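Local coordinates for DyP (Bjerkandera adusta, PDB 3VXJ), which binds heme b and, as a dye-decolorizing peroxidase, probably uses hydrogen peroxide to oxidise dyes and phenolic compounds, at residues A[35-40]-A[143-148]; A[85-90]-A[215-220]; A[109-112]-A[116-119]. All coordinates share one frame; numbering follows the deposited sequence.

Interaction 1: residues A[35-40]-A[143-148]; sequences TSFKTA and GSSITQ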
loop_
_atom_site.group_PDB
_atom_site.type_symbol
_atom_site.label_atom_id
_atom_site.label_comp_id
_atom_site.label_asym_id
_atom_site.label_seq_id
_atom_site.Cartn_x
_atom_site.Cartn_y
_atom_site.Cartn_z
ATOM N N THR A 35 -4.068 16.464 -27.966
ATOM C CA THR A 35 -3.098 16.317 -29.058
ATOM C C THR A 35 -1.690 16.655 -28.579
ATOM O O THR A 35 -0.746 15.909 -28.849
ATOM C CB THR A 35 -3.487 17.165 -30.287
ATOM O OG1 THR A 35 -4.783 16.761 -30.747
ATOM C CG2 THR A 35 -2.482 16.981 -31.426
ATOM N N SER A 36 -1.560 17.758 -27.845
ATOM C CA SER A 36 -0.261 18.183 -27.333
ATOM C C SER A 36 0.265 17.232 -26.256
ATOM O O SER A 36 1.464 16.950 -26.208
ATOM C CB SER A 36 -0.325 19.624 -26.833
ATOM O OG SER A 36 -0.728 20.489 -27.885
ATOM N N PHE A 37 -0.630 16.719 -25.415
ATOM C CA PHE A 37 -0.249 15.723 -24.421
ATOM C C PHE A 37 0.313 14.451 -25.061
ATOM O O PHE A 37 1.329 13.925 -24.610
ATOM C CB PHE A 37 -1.427 15.366 -23.509
ATOM C CG PHE A 37 -1.074 14.353 -22.467
ATOM C CD1 PHE A 37 -0.522 14.755 -21.257
ATOM C CD2 PHE A 37 -1.255 12.993 -22.710
ATOM C CE1 PHE A 37 -0.181 13.811 -20.289
ATOM C CE2 PHE A 37 -0.910 12.049 -21.752
ATOM C CZ PHE A 37 -0.384 12.465 -20.540
ATOM N N LYS A 38 -0.355 13.969 -26.106
ATOM C CA LYS A 38 0.033 12.725 -26.758
ATOM C C LYS A 38 1.412 12.801 -27.406
ATOM O O LYS A 38 2.195 11.871 -27.271
ATOM C CB LYS A 38 -1.025 12.297 -27.772
ATOM C CG LYS A 38 -2.310 11.817 -27.105
ATOM C CD LYS A 38 -3.364 11.440 -28.108
ATOM C CE LYS A 38 -4.640 11.079 -27.377
ATOM N NZ LYS A 38 -5.557 10.289 -28.222
ATOM N N THR A 39 1.728 13.904 -28.085
ATOM C CA THR A 39 3.058 14.041 -28.660
ATOM C C THR A 39 4.119 14.206 -27.567
ATOM O O THR A 39 5.199 13.614 -27.660
ATOM C CB THR A 39 3.131 15.143 -29.747
ATOM O OG1 THR A 39 4.469 15.218 -30.263
ATOM C CG2 THR A 39 2.705 16.515 -29.209
ATOM N N ALA A 40 3.808 14.975 -26.524
ATOM C CA ALA A 40 4.712 15.062 -25.369
ATOM C C ALA A 40 4.960 13.674 -24.758
ATOM O O ALA A 40 6.083 13.356 -24.373
ATOM C CB ALA A 40 4.168 16.025 -24.324
ATOM N N GLY A 143 4.618 20.978 -20.865
ATOM C CA GLY A 143 4.191 22.373 -20.932
ATOM C C GLY A 143 2.742 22.541 -20.524
ATOM O O GLY A 143 2.270 21.888 -19.589
ATOM N N SER A 144 2.032 23.392 -21.260
ATOM C CA SER A 144 0.637 23.697 -20.951
ATOM C C SER A 144 -0.353 22.607 -21.380
ATOM O O SER A 144 -1.556 22.774 -21.197
ATOM C CB SER A 144 0.242 25.037 -21.573
ATOM O OG SER A 144 0.330 24.966 -22.978
ATOM N N SER A 145 0.141 21.492 -21.931
ATOM C CA SER A 145 -0.736 20.359 -22.266
ATOM C C SER A 145 -1.313 19.709 -21.010
ATOM O O SER A 145 -2.306 18.991 -21.085
ATOM C CB SER A 145 -0.029 19.312 -23.138
ATOM O OG SER A 145 0.883 18.510 -22.395
ATOM N N ILE A 146 -0.679 19.969 -19.867
ATOM C CA ILE A 146 -1.175 19.515 -18.567
ATOM C C ILE A 146 -1.216 20.649 -17.551
ATOM O O ILE A 146 -0.545 21.678 -17.706
ATOM C CB ILE A 146 -0.334 18.346 -17.960
ATOM C CG1 ILE A 146 1.081 18.806 -17.577
ATOM C CG2 ILE A 146 -0.336 17.121 -18.887
ATOM C CD1 ILE A 146 1.919 17.739 -16.885
ATOM N N THR A 147 -2.033 20.451 -16.519
ATOM C CA THR A 147 -1.973 21.263 -15.310
ATOM C C THR A 147 -1.660 20.314 -14.165
ATOM O O THR A 147 -2.327 19.287 -13.983
ATOM C CB THR A 147 -3.295 22.010 -15.039
ATOM O OG1 THR A 147 -3.527 22.957 -16.088
ATOM C CG2 THR A 147 -3.244 22.762 -13.709
ATOM N N GLN A 148 -0.627 20.646 -13.406
ATOM C CA GLN A 148 -0.268 19.884 -12.229
ATOM C C GLN A 148 -1.143 20.384 -11.081
ATOM O O GLN A 148 -0.986 21.518 -10.612
ATOM C CB GLN A 148 1.229 20.032 -11.949
ATOM C CG GLN A 148 2.091 19.426 -13.068
ATOM C CD GLN A 148 3.561 19.784 -12.982
ATOM O OE1 GLN A 148 4.148 19.815 -11.899
ATOM N NE2 GLN A 148 4.169 20.040 -14.135
#
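Phe37 and Ser36, on the first turns of helix 34-48, meet Ser145 and Ile146 in a buried van der Waals contact at the place where the chain enters strand 146-155. No hydrogen bond crosses between the two segments; carbon surfaces do the work. Ile146 reaches the phenylalanine with its CG2 methyl, which comes in at the edge of the ring, near its plane, and lies 3.4 Å from Phe37 CD1 and 3.6 Å from Phe37 CE1. At the first of these distances the fit is tight. Phe37 is swung into place by its first torsion, CG lying anti to the backbone N (chi1 -180°), which places CG beside the carbonyl carbon, and the CD1 edge of the ring meets Ile146 CG2.

The layout is that of a ferredoxin-like beta-alpha-beta-beta-alpha-beta unit, one half of the dimeric alpha+beta barrel: helix 34-48 follows the inner strand 23-31, while helix 128-142 leads through a glycine with positive phi, Gly143, into the outer strand 146-155. Both helices contribute here, because the Phe37 ring also meets that of Phe142, and Val31 of strand 23-31 touches it too. Ile146 in turn packs on Ile138 and Phe29.

Ser145 sits closest to the helix backbone. Its CB is 3.5 Å from Phe37 N and 3.7 Å from Ser36 CB, packing directly on the first turn of the helix. The hydroxyl sits between its backbone N and carbonyl carbon (chi1 76°), and Ser145 OG passes 3.6 Å from Phe37 CA, yet its polar partner is the carbonyl O of Phe142, three residues back, which satisfies this buried group within its own turn.

Interaction 2: residues A[85-90]-A[215-220]; sequences LGDAQF and GSFMAF
Phe217 carries this contact: its ring is gripped by Leu85, Asp87 and Phe90, three residues of one loop, and it buries far more surface than any of them. Asp87 comes over a face of the ring, with CB 3.7 Å from Phe217 CZ in an off-centre CH-pi contact, and OD1 of its carboxylate lies over a face of the ring as well. Leu85 meets the ring at its edge, near the plane, its CB 4.0 Å from Phe217 CZ. On the Phe90 side, Phe217 CE1 sits over the face of the Phe90 ring, displaced toward the rim, 3.5 Å from Phe90 CG; the planes meet obliquely, at 59°.

The strand underneath, 216-225, is an inner strand of the second four-stranded antiparallel sheet, whose order 2-3-1-4 repeats that of the N-terminal ferredoxin-like half, and the 85-90 loop comes from that other half. Phe429, on the neighbouring strand 420-430, also meets the Phe217 ring and touches Leu85 and Phe90.

What shapes the loop is the Asp87 carboxylate. With Asp87 CG anti to the backbone N (chi1 -174°), OD2 accepts from Phe90 N (2.8 Å) through its anti lone pair and from Gln89 N (2.9 Å) from above the carboxylate plane, an Asx turn within an Asx motif, while OD1 takes Ile363 N. Bonds to both oxygens fix the carboxylate's rotation and so keep OD1 over the Phe217 face.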
loop_
_atom_site.group_PDB
_atom_site.type_symbol
_atom_site.label_atom_id
_atom_site.label_comp_id
_atom_site.label_asym_id
_atom_site.label_seq_id
_atom_site.Cartn_x
_atom_site.Cartn_y
_atom_site.Cartn_z
ATOM N N LEU A 85 -12.079 -1.040 -19.614
ATOM C CA LEU A 85 -10.981 -1.848 -19.068
ATOM C C LEU A 85 -11.424 -3.063 -18.259
ATOM O O LEU A 85 -10.583 -3.888 -17.898
ATOM C CB LEU A 85 -10.030 -0.982 -18.239
ATOM C CG LEU A 85 -9.032 -0.131 -19.014
ATOM C CD1 LEU A 85 -8.371 0.877 -18.093
ATOM C CD2 LEU A 85 -7.964 -1.009 -19.655
ATOM N N GLY A 86 -12.724 -3.165 -17.964
ATOM C CA GLY A 86 -13.284 -4.361 -17.335
ATOM C C GLY A 86 -13.320 -4.367 -15.816
ATOM O O GLY A 86 -13.750 -5.360 -15.219
ATOM N N ASP A 87 -12.885 -3.278 -15.184
ATOM C CA ASP A 87 -12.917 -3.190 -13.726
ATOM C C ASP A 87 -14.182 -2.479 -13.247
ATOM O O ASP A 87 -14.567 -1.466 -13.812
ATOM C CB ASP A 87 -11.666 -2.482 -13.203
ATOM C CG ASP A 87 -11.593 -2.507 -11.692
ATOM O OD1 ASP A 87 -11.080 -3.503 -11.134
ATOM O OD2 ASP A 87 -12.074 -1.545 -11.066
ATOM N N ALA A 88 -14.805 -3.004 -12.194
ATOM C CA ALA A 88 -16.065 -2.463 -11.693
ATOM C C ALA A 88 -15.933 -1.103 -10.996
ATOM O O ALA A 88 -16.881 -0.313 -11.000
ATOM C CB ALA A 88 -16.734 -3.461 -10.761
ATOM N N GLN A 89 -14.771 -0.833 -10.394
ATOM C CA GLN A 89 -14.594 0.391 -9.602
ATOM C C GLN A 89 -13.855 1.509 -10.326
ATOM O O GLN A 89 -14.106 2.688 -10.072
ATOM C CB GLN A 89 -13.877 0.091 -8.287
ATOM C CG GLN A 89 -14.790 -0.468 -7.221
ATOM C CD GLN A 89 -14.999 -1.952 -7.361
ATOM O OE1 GLN A 89 -14.059 -2.684 -7.649
ATOM N NE2 GLN A 89 -16.223 -2.411 -7.136
ATOM N N PHE A 90 -12.923 1.154 -11.205
ATOM C CA PHE A 90 -12.121 2.153 -11.905
ATOM C C PHE A 90 -12.959 3.255 -12.590
ATOM O O PHE A 90 -12.613 4.429 -12.469
ATOM C CB PHE A 90 -11.183 1.448 -12.889
ATOM C CG PHE A 90 -10.338 2.372 -13.719
ATOM C CD1 PHE A 90 -9.225 3.021 -13.170
ATOM C CD2 PHE A 90 -10.625 2.553 -15.069
ATOM C CE1 PHE A 90 -8.425 3.852 -13.958
ATOM C CE2 PHE A 90 -9.842 3.379 -15.861
ATOM C CZ PHE A 90 -8.730 4.027 -15.304
ATOM N N GLY A 215 -0.515 -4.209 -17.924
ATOM C CA GLY A 215 -0.791 -3.068 -17.064
ATOM C C GLY A 215 -1.208 -3.546 -15.683
ATOM O O GLY A 215 -1.214 -4.745 -15.395
ATOM N N SER A 216 -1.551 -2.600 -14.813
ATOM C CA SER A 216 -2.096 -2.941 -13.497
ATOM C C SER A 216 -2.903 -1.767 -12.965
ATOM O O SER A 216 -2.684 -0.617 -13.365
ATOM C CB SER A 216 -0.960 -3.285 -12.515
ATOM O OG SER A 216 -1.473 -3.777 -11.276
ATOM N N PHE A 217 -3.842 -2.055 -12.063
ATOM C CA PHE A 217 -4.570 -0.988 -11.378
ATOM C C PHE A 217 -3.910 -0.636 -10.062
ATOM O O PHE A 217 -3.601 -1.524 -9.255
ATOM C CB PHE A 217 -6.028 -1.369 -11.107
ATOM C CG PHE A 217 -6.869 -1.465 -12.345
ATOM C CD1 PHE A 217 -7.417 -0.322 -12.938
ATOM C CD2 PHE A 217 -7.090 -2.695 -12.944
ATOM C CE1 PHE A 217 -8.186 -0.418 -14.096
ATOM C CE2 PHE A 217 -7.865 -2.803 -14.094
ATOM C CZ PHE A 217 -8.409 -1.662 -14.675
ATOM N N MET A 218 -3.696 0.661 -9.859
ATOM C CA MET A 218 -3.246 1.196 -8.587
ATOM C C MET A 218 -4.411 1.753 -7.775
ATOM O O MET A 218 -5.228 2.539 -8.280
ATOM C CB MET A 218 -2.229 2.310 -8.816
ATOM C CG MET A 218 -1.661 2.863 -7.500
ATOM S SD MET A 218 -1.070 4.557 -7.552
ATOM C CE MET A 218 0.436 4.352 -8.488
ATOM N N ALA A 219 -4.470 1.351 -6.507
ATOM C CA ALA A 219 -5.261 2.046 -5.505
ATOM C C ALA A 219 -4.276 2.943 -4.758
ATOM O O ALA A 219 -3.365 2.465 -4.078
ATOM C CB ALA A 219 -5.922 1.059 -4.558
ATOM N N PHE A 220 -4.443 4.246 -4.942
ATOM C CA PHE A 220 -3.684 5.240 -4.212
ATOM C C PHE A 220 -4.530 5.757 -3.046
ATOM O O PHE A 220 -5.715 6.058 -3.213
ATOM C CB PHE A 220 -3.294 6.417 -5.122
ATOM C CG PHE A 220 -2.537 7.483 -4.393
ATOM C CD1 PHE A 220 -1.183 7.325 -4.154
ATOM C CD2 PHE A 220 -3.173 8.621 -3.906
ATOM C CE1 PHE A 220 -0.471 8.278 -3.444
ATOM C CE2 PHE A 220 -2.465 9.572 -3.192
ATOM C CZ PHE A 220 -1.116 9.403 -2.968
#

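Interaction 3: residues A[109-112]-A[116-119]; sequences VAPF and TIHG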
loop_
_atom_site.group_PDB
_atom_site.type_symbol
_atom_site.label_atom_id
_atom_site.label_comp_id
_atom_site.label_asym_id
_atom_site.label_seq_id
_atom_site.Cartn_x
_atom_site.Cartn_y
_atom_site.Cartn_z
ATOM N N VAL A 109 -9.942 15.881 0.841
ATOM C CA VAL A 109 -9.594 17.219 0.362
ATOM C C VAL A 109 -9.299 17.274 -1.133
ATOM O O VAL A 109 -8.963 16.260 -1.767
ATOM C CB VAL A 109 -8.413 17.847 1.135
ATOM C CG1 VAL A 109 -8.780 18.084 2.596
ATOM C CG2 VAL A 109 -7.170 16.995 1.021
ATOM N N ALA A 110 -9.427 18.478 -1.681
ATOM C CA ALA A 110 -9.076 18.745 -3.069
ATOM C C ALA A 110 -7.608 18.385 -3.322
ATOM O O ALA A 110 -6.771 18.523 -2.431
ATOM C CB ALA A 110 -9.343 20.206 -3.397
ATOM N N PRO A 111 -7.286 17.920 -4.543
ATOM C CA PRO A 111 -8.161 17.774 -5.701
ATOM C C PRO A 111 -8.773 16.385 -5.860
ATOM O O PRO A 111 -9.162 16.020 -6.963
ATOM C CB PRO A 111 -7.208 18.046 -6.863
ATOM C CG PRO A 111 -5.932 17.461 -6.406
ATOM C CD PRO A 111 -5.878 17.647 -4.902
ATOM N N PHE A 112 -8.886 15.630 -4.773
ATOM C CA PHE A 112 -9.405 14.258 -4.856
ATOM C C PHE A 112 -10.920 14.147 -4.771
ATOM O O PHE A 112 -11.463 13.080 -5.051
ATOM C CB PHE A 112 -8.741 13.351 -3.808
ATOM C CG PHE A 112 -7.261 13.189 -4.017
ATOM C CD1 PHE A 112 -6.778 12.168 -4.830
ATOM C CD2 PHE A 112 -6.353 14.057 -3.416
ATOM C CE1 PHE A 112 -5.411 12.002 -5.045
ATOM C CE2 PHE A 112 -4.971 13.901 -3.637
ATOM C CZ PHE A 112 -4.509 12.865 -4.448
ATOM N N THR A 116 -11.581 15.148 -11.235
ATOM C CA THR A 116 -10.735 16.133 -11.894
ATOM C C THR A 116 -9.383 15.547 -12.304
ATOM O O THR A 116 -8.862 15.862 -13.373
ATOM C CB THR A 116 -10.554 17.341 -10.950
ATOM O OG1 THR A 116 -11.791 18.065 -10.896
ATOM C CG2 THR A 116 -9.451 18.269 -11.408
ATOM N N ILE A 117 -8.811 14.701 -11.451
ATOM C CA ILE A 117 -7.487 14.142 -11.691
ATOM C C ILE A 117 -7.543 13.177 -12.873
ATOM O O ILE A 117 -8.391 12.277 -12.903
ATOM C CB ILE A 117 -6.969 13.413 -10.436
ATOM C CG1 ILE A 117 -6.720 14.423 -9.313
ATOM C CG2 ILE A 117 -5.693 12.627 -10.746
ATOM C CD1 ILE A 117 -6.500 13.797 -7.955
ATOM N N HIS A 118 -6.650 13.396 -13.835
ATOM C CA HIS A 118 -6.546 12.556 -15.029
ATOM C C HIS A 118 -5.444 11.509 -14.959
ATOM O O HIS A 118 -5.471 10.504 -15.683
ATOM C CB HIS A 118 -6.335 13.430 -16.258
ATOM C CG HIS A 118 -7.562 14.171 -16.671
ATOM N ND1 HIS A 118 -7.542 15.195 -17.591
ATOM C CD2 HIS A 118 -8.848 14.054 -16.266
ATOM C CE1 HIS A 118 -8.764 15.665 -17.749
ATOM N NE2 HIS A 118 -9.577 14.989 -16.958
ATOM N N GLY A 119 -4.460 11.742 -14.104
ATOM C CA GLY A 119 -3.366 10.800 -14.001
ATOM C C GLY A 119 -2.369 11.196 -12.948
ATOM O O GLY A 119 -2.519 12.225 -12.278
HETATM O O HOH W 1 -10.097 14.223 -8.833
#
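Ile117 CD1 sits over one face of the Phe112 ring, displaced toward its rim and 3.5 Å from Phe112 CD1, a CH-pi contact with the methyl 26° off the ring normal. Ile117 CD1 also lies 4.0 Å from Pro111 CG, so one methyl touches both side chains. Ile117 CG1 leaves anti to the carbonyl carbon (chi1 -67°), which puts CD1 on the Phe112 face.

Beside this packing, a water bridges the two backbones, 2.8 Å from Pro111 O, to which it can donate, and accepting from Ile117 N at 3.0 Å. One shell further out, the peptide before Pro111 is cis and Phe112 N bonds to Val109 O (3.1 Å), which makes 109-112 a type VIa turn; Val109 O also lies at the edge of the Phe112 ring. Phe28, on strand 23-31, meets that ring edge-to-face and touches Ile117. Beyond Ile117, His118 and Gly119 form a classic beta bulge opposite Phe29, at the start of strand 119-125.

A serine in place of Phe112 would probably strip Ile117 CD1 of its aromatic cover and open a gap beside Phe28. With no direct hydrogen bond between the segments, the turn is held to Ile117, just before the bulge, by apolar packing and one bridging water.

Overall arrangement
Interaction 3 lies about equally far from the other two. Its centre is about 16 Å from that of interaction 2 and about 17 Å from that of interaction 1, and it touches the former: Phe220 CE2 packs 4.1 Å from Phe112 CZ, so the strand that carries Phe217 also reaches the 109-112 turn. Interactions 1 and 3 stay within the N-terminal ferredoxin-like half, with nearest atoms about 7 Å apart, whereas interaction 2 joins that half to the C-terminal one. Interactions 1 and 2 do not touch, their centres being about 23 Å apart. None belongs to the active site, although the Phe217 side chain is about 13 Å from the heme, whose iron is bound by His308.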